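Local coordinates for methyl-coenzyme M reductase I beta subunit (Methanosarcina barkeri, PDB 1E6Y), which forms part of the nickel F430-containing enzyme that reduces methyl-coenzyme M with coenzyme B, releasing methane in the final step of methanogenesis, at residues L23-R27 with Q216-F220; V85-V91 with I110-R116. All blocks are in the same frame, centred on the assembly; numbering follows the deposited sequence.

Interaction 1: residues L23-R27 with Q216-F220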
loop_
_atom_site.group_PDB
_atom_site.type_symbol
_atom_site.label_atom_id
_atom_site.label_comp_id
_atom_site.label_asym_id
_atom_site.label_seq_id
_atom_site.Cartn_x
_atom_site.Cartn_y
_atom_site.Cartn_z
ATOM N N LEU E 23 22.575 -13.064 -27.892
ATOM C CA LEU E 23 22.121 -13.598 -26.611
ATOM C C LEU E 23 21.157 -12.656 -25.890
ATOM O O LEU E 23 20.614 -13.006 -24.840
ATOM C CB LEU E 23 23.326 -13.886 -25.706
ATOM C CG LEU E 23 24.357 -14.887 -26.239
ATOM C CD1 LEU E 23 25.514 -15.009 -25.256
ATOM C CD2 LEU E 23 23.698 -16.241 -26.467
ATOM N N ALA E 24 20.970 -11.455 -26.434
ATOM C CA ALA E 24 20.056 -10.478 -25.846
ATOM C C ALA E 24 18.637 -11.034 -25.805
ATOM O O ALA E 24 18.165 -11.618 -26.782
ATOM C CB ALA E 24 20.083 -9.189 -26.647
ATOM N N PRO E 25 17.934 -10.856 -24.672
ATOM C CA PRO E 25 16.511 -11.204 -24.578
ATOM C C PRO E 25 15.680 -10.614 -25.718
ATOM O O PRO E 25 14.731 -11.237 -26.196
ATOM C CB PRO E 25 16.104 -10.633 -23.221
ATOM C CG PRO E 25 17.358 -10.733 -22.411
ATOM C CD PRO E 25 18.457 -10.373 -23.380
ATOM N N THR E 26 16.123 -9.465 -26.217
ATOM C CA THR E 26 15.425 -8.742 -27.273
ATOM C C THR E 26 15.696 -9.301 -28.677
ATOM O O THR E 26 15.042 -8.901 -29.642
ATOM C CB THR E 26 15.807 -7.250 -27.247
ATOM O OG1 THR E 26 17.233 -7.128 -27.156
ATOM C CG2 THR E 26 15.166 -6.554 -26.049
ATOM N N ARG E 27 16.650 -10.225 -28.787
ATOM C CA ARG E 27 17.002 -10.817 -30.079
ATOM C C ARG E 27 16.936 -12.334 -30.077
ATOM O O ARG E 27 16.751 -12.951 -31.136
ATOM C CB ARG E 27 18.436 -10.417 -30.488
ATOM C CG ARG E 27 18.598 -8.930 -30.693
ATOM C CD ARG E 27 19.976 -8.539 -31.258
ATOM N NE ARG E 27 20.123 -7.094 -31.104
ATOM C CZ ARG E 27 20.706 -6.522 -30.026
ATOM N NH1 ARG E 27 20.746 -5.208 -29.954
ATOM N NH2 ARG E 27 21.190 -7.342 -29.109
ATOM N N GLN E 216 18.457 -11.045 -16.493
ATOM C CA GLN E 216 18.878 -10.146 -17.562
ATOM C C GLN E 216 17.724 -9.719 -18.459
ATOM O O GLN E 216 17.707 -8.592 -18.950
ATOM C CB GLN E 216 19.997 -10.776 -18.397
ATOM C CG GLN E 216 21.316 -10.945 -17.636
ATOM C CD GLN E 216 21.775 -9.674 -16.933
ATOM O OE1 GLN E 216 21.539 -8.561 -17.410
ATOM N NE2 GLN E 216 22.439 -9.837 -15.794
ATOM N N SER E 217 16.719 -10.579 -18.603
ATOM C CA SER E 217 15.480 -10.182 -19.268
ATOM C C SER E 217 14.797 -9.068 -18.482
ATOM O O SER E 217 14.273 -8.116 -19.064
ATOM C CB SER E 217 14.536 -11.377 -19.408
ATOM O OG SER E 217 15.056 -12.327 -20.321
ATOM N N GLY E 218 14.901 -9.146 -17.156
ATOM C CA GLY E 218 14.429 -8.076 -16.296
ATOM C C GLY E 218 15.231 -6.796 -16.459
ATOM O O GLY E 218 14.653 -5.733 -16.681
ATOM N N ILE E 219 16.558 -6.898 -16.395
ATOM C CA ILE E 219 17.430 -5.734 -16.575
ATOM C C ILE E 219 17.164 -5.049 -17.919
ATOM O O ILE E 219 17.079 -3.824 -17.988
ATOM C CB ILE E 219 18.930 -6.124 -16.492
ATOM C CG1 ILE E 219 19.227 -6.802 -15.149
ATOM C CG2 ILE E 219 19.808 -4.889 -16.666
ATOM C CD1 ILE E 219 18.887 -5.955 -13.929
ATOM N N PHE E 220 16.914 -5.845 -18.953
ATOM C CA PHE E 220 16.578 -5.301 -20.263
ATOM C C PHE E 220 15.238 -4.568 -20.242
ATOM O O PHE E 220 15.115 -3.473 -20.793
ATOM C CB PHE E 220 16.556 -6.411 -21.317
ATOM C CG PHE E 220 17.886 -6.642 -21.981
ATOM C CD1 PHE E 220 18.953 -7.179 -21.268
ATOM C CD2 PHE E 220 18.079 -6.301 -23.317
ATOM C CE1 PHE E 220 20.193 -7.372 -21.873
ATOM C CE2 PHE E 220 19.315 -6.491 -23.931
ATOM C CZ PHE E 220 20.373 -7.026 -23.209
#

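Interaction 2: residues V85-V91 with I110-R116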
loop_
_atom_site.group_PDB
_atom_site.type_symbol
_atom_site.label_atom_id
_atom_site.label_comp_id
_atom_site.label_asym_id
_atom_site.label_seq_id
_atom_site.Cartn_x
_atom_site.Cartn_y
_atom_site.Cartn_z
ATOM N N VAL E 85 -10.718 -28.204 -19.988
ATOM C CA VAL E 85 -9.926 -27.015 -19.694
ATOM C C VAL E 85 -9.196 -26.524 -20.946
ATOM O O VAL E 85 -9.239 -25.337 -21.259
ATOM C CB VAL E 85 -8.915 -27.290 -18.544
ATOM C CG1 VAL E 85 -7.852 -26.195 -18.475
ATOM C CG2 VAL E 85 -9.659 -27.367 -17.218
ATOM N N LYS E 86 -8.641 -27.449 -21.723
ATOM C CA LYS E 86 -7.979 -27.087 -22.974
ATOM C C LYS E 86 -8.947 -26.434 -23.959
ATOM O O LYS E 86 -8.588 -25.470 -24.636
ATOM C CB LYS E 86 -7.327 -28.312 -23.627
ATOM C CG LYS E 86 -6.690 -27.999 -24.975
ATOM C CD LYS E 86 -5.737 -29.076 -25.451
ATOM C CE LYS E 86 -5.021 -28.622 -26.719
ATOM N NZ LYS E 86 -4.021 -29.614 -27.202
ATOM N N LYS E 87 -10.176 -26.941 -24.018
ATOM C CA LYS E 87 -11.198 -26.385 -24.905
ATOM C C LYS E 87 -11.553 -24.944 -24.541
ATOM O O LYS E 87 -11.836 -24.126 -25.418
ATOM C CB LYS E 87 -12.466 -27.243 -24.870
ATOM C CG LYS E 87 -12.336 -28.590 -25.568
ATOM C CD LYS E 87 -13.634 -29.379 -25.476
ATOM C CE LYS E 87 -13.455 -30.798 -25.991
ATOM N NZ LYS E 87 -14.692 -31.612 -25.816
ATOM N N LEU E 88 -11.530 -24.641 -23.246
ATOM C CA LEU E 88 -11.875 -23.311 -22.752
ATOM C C LEU E 88 -10.696 -22.342 -22.803
ATOM O O LEU E 88 -10.883 -21.139 -22.984
ATOM C CB LEU E 88 -12.399 -23.407 -21.318
ATOM C CG LEU E 88 -13.741 -24.121 -21.157
ATOM C CD1 LEU E 88 -14.004 -24.396 -19.693
ATOM C CD2 LEU E 88 -14.849 -23.271 -21.755
ATOM N N VAL E 89 -9.488 -22.867 -22.612
ATOM C CA VAL E 89 -8.277 -22.052 -22.637
ATOM C C VAL E 89 -7.852 -21.691 -24.062
ATOM O O VAL E 89 -7.382 -20.577 -24.306
ATOM C CB VAL E 89 -7.103 -22.772 -21.921
ATOM C CG1 VAL E 89 -5.810 -21.984 -22.092
ATOM C CG2 VAL E 89 -7.416 -22.934 -20.445
ATOM N N GLN E 90 -8.042 -22.617 -25.001
ATOM C CA GLN E 90 -7.613 -22.409 -26.384
ATOM C C GLN E 90 -8.390 -21.280 -27.058
ATOM O O GLN E 90 -9.491 -20.932 -26.632
ATOM C CB GLN E 90 -7.760 -23.706 -27.195
ATOM C CG GLN E 90 -9.189 -24.066 -27.565
ATOM C CD GLN E 90 -9.261 -25.182 -28.589
ATOM O OE1 GLN E 90 -8.303 -25.934 -28.781
ATOM N NE2 GLN E 90 -10.405 -25.301 -29.250
ATOM N N VAL E 91 -7.759 -20.656 -28.049
ATOM C CA VAL E 91 -8.356 -19.556 -28.795
ATOM C C VAL E 91 -8.719 -19.997 -30.212
ATOM O O VAL E 91 -9.818 -19.720 -30.687
ATOM C CB VAL E 91 -7.395 -18.335 -28.851
ATOM C CG1 VAL E 91 -7.892 -17.311 -29.858
ATOM C CG2 VAL E 91 -7.255 -17.694 -27.470
ATOM N N ILE E 110 -1.267 -25.775 -17.306
ATOM C CA ILE E 110 -2.111 -25.057 -18.255
ATOM C C ILE E 110 -1.295 -23.983 -18.950
ATOM O O ILE E 110 -0.903 -22.991 -18.332
ATOM C CB ILE E 110 -3.325 -24.392 -17.564
ATOM C CG1 ILE E 110 -4.131 -25.437 -16.788
ATOM C CG2 ILE E 110 -4.217 -23.714 -18.610
ATOM C CD1 ILE E 110 -5.322 -24.864 -16.060
ATOM N N GLN E 111 -0.970 -24.228 -20.214
ATOM C CA GLN E 111 -0.284 -23.240 -21.033
ATOM C C GLN E 111 -1.278 -22.606 -21.994
ATOM O O GLN E 111 -1.827 -23.281 -22.869
ATOM C CB GLN E 111 0.858 -23.894 -21.817
ATOM C CG GLN E 111 1.766 -24.756 -20.959
ATOM C CD GLN E 111 3.055 -25.120 -21.658
ATOM O OE1 GLN E 111 3.096 -26.050 -22.462
ATOM N NE2 GLN E 111 4.122 -24.393 -21.347
ATOM N N SER E 112 -1.596 -21.339 -21.743
ATOM C CA SER E 112 -2.440 -20.563 -22.644
ATOM C C SER E 112 -1.753 -20.443 -23.998
ATOM O O SER E 112 -0.523 -20.452 -24.080
ATOM C CB SER E 112 -2.682 -19.164 -22.069
ATOM O OG SER E 112 -3.660 -19.194 -21.046
ATOM N N PRO E 113 -2.538 -20.309 -25.079
ATOM C CA PRO E 113 -1.954 -19.968 -26.380
ATOM C C PRO E 113 -1.248 -18.616 -26.332
ATOM O O PRO E 113 -1.648 -17.731 -25.575
ATOM C CB PRO E 113 -3.162 -19.941 -27.313
ATOM C CG PRO E 113 -4.312 -19.601 -26.414
ATOM C CD PRO E 113 -4.013 -20.303 -25.121
ATOM N N LYS E 114 -0.203 -18.465 -27.140
ATOM C CA LYS E 114 0.550 -17.214 -27.215
ATOM C C LYS E 114 -0.342 -16.011 -27.495
ATOM O O LYS E 114 -0.055 -14.905 -27.047
ATOM C CB LYS E 114 1.639 -17.306 -28.290
ATOM C CG LYS E 114 2.889 -18.014 -27.818
ATOM C CD LYS E 114 3.857 -18.303 -28.951
ATOM C CE LYS E 114 5.141 -18.916 -28.400
ATOM N NZ LYS E 114 6.002 -19.550 -29.439
ATOM N N SER E 115 -1.454 -16.251 -28.183
ATOM C CA SER E 115 -2.396 -15.192 -28.522
ATOM C C SER E 115 -2.933 -14.436 -27.303
ATOM O O SER E 115 -3.205 -13.237 -27.394
ATOM C CB SER E 115 -3.566 -15.760 -29.336
ATOM O OG SER E 115 -4.258 -16.764 -28.616
ATOM N N ARG E 116 -3.084 -15.120 -26.169
ATOM C CA ARG E 116 -3.572 -14.444 -24.958
ATOM C C ARG E 116 -2.513 -13.502 -24.391
ATOM O O ARG E 116 -2.863 -12.435 -23.885
ATOM C CB ARG E 116 -4.030 -15.446 -23.905
ATOM C CG ARG E 116 -5.211 -16.303 -24.349
ATOM C CD ARG E 116 -5.796 -17.096 -23.196
ATOM N NE ARG E 116 -6.965 -17.897 -23.568
ATOM C CZ ARG E 116 -8.197 -17.407 -23.744
ATOM N NH1 ARG E 116 -9.155 -18.280 -24.075
ATOM N NH2 ARG E 116 -8.487 -16.133 -23.616
#

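Interaction 1: residues L23-R27 with Q216-F220
Gln216 opens the helical side of this contact with its backbone rather than its amide. Its carbonyl O lies 4.1 Å from Pro25 CG, while the side chain, although its CA-to-CB bond points toward 23-27, bends away to hydrogen-bond with Gln233 and with the carbonyl of Arg383. Next comes Ser217, whose backbone passes closest to the turn, Ser217 CA lying 5.5 Å from Pro25 CA; Ser217 OG reaches within 3.5 Å of Pro25 CG, a van der Waals approach to a carbon, and the hydroxyl's hydrogen bond is to the carbonyl of Ile213, one turn earlier. One turn beyond Gln216, and held in helical register by the Phe220 N to Gln216 O bond of 2.9 Å, Phe220 supplies most of the helix's share of the 213 Å² buried. Pro25 CD sits 3.7 Å from the centroid of its ring and only 7° off the normal, a clear CH-pi contact. Around the same ring, Ala24 CB and Thr26 OG1 each come to 3.9 Å from Phe220 CE2.

The shape of 23-27 explains this presentation. Arg27 N to Ala24 O (2.9 Å) closes a type I beta turn, with Pro25 (phi/psi -50/-30) and Thr26 (-80/-9) at its corners, so the proline ring projects onto the helix. Pro25 also meets Ala119 of the second beta subunit. The turn lies between strand 13-19 and helix 29-40, whose Ile31 and Ile35 touch Ser217. Phe220 also packs on Leu234 of helix 228-241; helix 204-221 is thereby joined to helices 29-40 and 228-241 and to the turn.

Interaction 2: residues V85-V91 with I110-R116
Two hydrogen bonds from one guanidinium converge on a single carbonyl: Arg116 NE donates to Val89 O over 2.8 Å (N-H...O angle 153°) and Arg116 NH1 donates to the same Val89 O over 2.9 Å (143°). Val89 is the last residue of helix 78-89, and Gln90 (phi/psi -66/154) already departs from helical geometry, so the arginine meets a carbonyl at the point where the helix gives way to loop. Val91 CG2 lies over one face of this guanidinium, 3.9 Å from Arg116 CZ, and also approaches Ser115 OG to 3.3 Å.

Topologically, the helix leads into a beta hairpin, strands 98-102 and 107-111, whose second strand runs out through Ser112 and Pro113 into helix 114-118; the contact folds that exit back against the helix end. Arg116 N also bonds to Pro113 O (3.0 Å), an i to i+3 bond at this exit. Strand 107-111 is an inner strand of its antiparallel sheet, with Ile110 bonded by backbone to Val42 and Gln111 to Asn98.

Pro113 fills the junction: its CG is 3.7 Å from Val91 CG2 and its CD 3.9 Å from Val89 CG1, which also lies 3.7 Å from Ser112 OG. The other methyl of Val89, CG2, meets Ile110 CG2 at 3.8 Å and, one turn earlier in the helix, Val85 CG1 meets Ile110 CD1 at 3.7 Å. Helix 125-141 adds Ala133 against Val89 and Val129 against Arg116, and Thr26 of the second beta subunit packs on both Val91 and Arg116.

Overall arrangement
From the N terminus, the chain first passes the turn at 23-27, then helix 29-40 and strand 41-45, before reaching the end of helix 78-89. Interaction 2 closes a short loop there, with 18 residues between its segments, and ties that helix to the hairpin's exit. Only at 216-220 does the chain close interaction 1, which joins the N-terminal and C-terminal family regions; the smaller loop is therefore nested within the larger. Inside one chain the centres of interaction 1 and interaction 2 are about 26 Å apart. The nearest atoms of interaction 1 and interaction 2 are about 12 Å apart, without touching. Across the dimer they do meet, through an Arg27 NH1 hydrogen bond to Val91 O of the second beta subunit.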